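Local coordinates for putative alpha-galactosidase/melibiase (Bacteroides fragilis, PDB 4OGZ), which probably hydrolyses terminal, non-reducing alpha-D-galactose residues from alpha-D-galactosides, as a glycoside hydrolase family 27 alpha-galactosidase, at residues V451-S455 with T456-V460. Sequence-based numbering, arbitrary orientation.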
loop_
_atom_site.group_PDB
_atom_site.type_symbol
_atom_site.label_atom_id
_atom_site.label_comp_id
_atom_site.label_asym_id
_atom_site.label_seq_id
_atom_site.Cartn_x
_atom_site.Cartn_y
_atom_site.Cartn_z
ATOM N N VAL A 451 18.968 13.985 -15.764
ATOM C CA VAL A 451 19.467 13.338 -16.963
ATOM C C VAL A 451 19.989 14.436 -17.868
ATOM O O VAL A 451 19.310 15.461 -18.046
ATOM C CB VAL A 451 18.326 12.527 -17.636
ATOM C CG1 VAL A 451 18.667 12.128 -19.063
ATOM C CG2 VAL A 451 18.003 11.301 -16.811
ATOM N N ALA A 452 21.175 14.240 -18.435
ATOM C CA ALA A 452 21.764 15.248 -19.309
ATOM C C ALA A 452 21.771 14.822 -20.777
ATOM O O ALA A 452 22.550 15.328 -21.578
ATOM C CB ALA A 452 23.169 15.608 -18.827
ATOM N N GLU A 453 20.844 13.935 -21.135
ATOM C CA GLU A 453 20.644 13.514 -22.528
ATOM C C GLU A 453 19.903 14.580 -23.358
ATOM O O GLU A 453 19.314 15.517 -22.809
ATOM C CB GLU A 453 19.867 12.188 -22.568
ATOM C CG GLU A 453 20.419 11.047 -21.686
ATOM C CD GLU A 453 21.533 10.236 -22.335
ATOM O OE1 GLU A 453 21.904 10.491 -23.491
ATOM O OE2 GLU A 453 22.048 9.319 -21.670
ATOM N N ALA A 454 19.930 14.435 -24.674
ATOM C CA ALA A 454 19.281 15.396 -25.556
ATOM C C ALA A 454 17.790 15.600 -25.248
ATOM O O ALA A 454 17.047 14.659 -24.923
ATOM C CB ALA A 454 19.435 14.967 -27.004
ATOM N N SER A 455 17.350 16.840 -25.409
ATOM C CA SER A 455 15.937 17.187 -25.280
ATOM C C SER A 455 15.078 16.627 -26.425
ATOM O O SER A 455 13.857 16.597 -26.318
ATOM C CB SER A 455 15.805 18.694 -25.218
ATOM O OG SER A 455 16.390 19.272 -26.369
ATOM N N THR A 456 15.723 16.181 -27.501
ATOM C CA THR A 456 15.043 15.495 -28.598
ATOM C C THR A 456 15.004 13.954 -28.398
ATOM O O THR A 456 14.524 13.219 -29.252
ATOM C CB THR A 456 15.723 15.833 -29.939
ATOM O OG1 THR A 456 17.133 15.593 -29.825
ATOM C CG2 THR A 456 15.500 17.303 -30.309
ATOM N N GLY A 457 15.553 13.465 -27.290
ATOM C CA GLY A 457 15.409 12.068 -26.910
ATOM C C GLY A 457 16.707 11.306 -27.024
ATOM O O GLY A 457 17.695 11.826 -27.511
ATOM N N TRP A 458 16.713 10.081 -26.524
ATOM C CA TRP A 458 17.930 9.276 -26.465
ATOM C C TRP A 458 17.549 7.807 -26.350
ATOM O O TRP A 458 16.372 7.486 -26.227
ATOM C CB TRP A 458 18.833 9.722 -25.285
ATOM C CG TRP A 458 18.298 9.351 -23.921
ATOM C CD1 TRP A 458 18.704 8.306 -23.143
ATOM C CD2 TRP A 458 17.246 10.001 -23.195
ATOM N NE1 TRP A 458 17.993 8.278 -21.986
ATOM C CE2 TRP A 458 17.081 9.302 -21.998
ATOM C CE3 TRP A 458 16.434 11.116 -23.440
ATOM C CZ2 TRP A 458 16.139 9.667 -21.039
ATOM C CZ3 TRP A 458 15.493 11.476 -22.488
ATOM C CH2 TRP A 458 15.359 10.750 -21.297
ATOM N N VAL A 459 18.546 6.932 -26.414
ATOM C CA VAL A 459 18.339 5.496 -26.276
ATOM C C VAL A 459 18.580 5.121 -24.839
ATOM O O VAL A 459 19.647 5.352 -24.326
ATOM C CB VAL A 459 19.281 4.677 -27.196
ATOM C CG1 VAL A 459 19.228 3.185 -26.837
ATOM C CG2 VAL A 459 18.938 4.895 -28.676
ATOM N N VAL A 460 17.567 4.582 -24.187
ATOM C CA VAL A 460 17.705 4.091 -22.829
ATOM C C VAL A 460 18.295 2.690 -22.919
ATOM O O VAL A 460 17.794 1.865 -23.681
ATOM C CB VAL A 460 16.344 4.055 -22.107
ATOM C CG1 VAL A 460 16.483 3.416 -20.735
ATOM C CG2 VAL A 460 15.750 5.461 -21.984
#
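The indole of W458 carries E453 and V451 on one and the same face. E453 CG sits 3.5 Å from the centroid of the five-membered ring, only 7° off its normal, a CH-pi contact made almost straight down onto the ring. CB of E453 lies beside it, 3.5 Å from W458 CD2, above CD2 and CG and offset toward the rim. With CG of E453 anti to its carbonyl carbon (chi1 -51°) and the chain bent at chi2, the carboxylate lies nearly parallel to the indole, the planes 5° apart, and E453 CD rests 3.5 Å from W458 CD1. The glutamate thus meets the ring through its aliphatic carbons and its flat end together. Farther along the same face, toward the rim of the six-membered ring, V451 CG1 reaches W458 CZ2 at 4.0 Å. A454 O approaches W458 CE3 obliquely at 3.9 Å, and F470 meets the indole edge-to-face.

The backbone reverses between these partners. G457 N donates to A454 O over 3.0 Å. A454 CB touches T456 OG1 (3.7 Å) and lies near G457 O. G457 has a positive phi, at which a side chain would be jammed against the carbonyl O of T456; glycine has none. The chain then extends into strand 458-462, which pairs antiparallel with strand 425-429 through the backbone bonds of W458 with L429 and V460 with V427. The arrangement is a type I beta turn, A454 to G457, in the surface loop joining strands 449-450 and 458-462 of the C-terminal beta-sandwich domain.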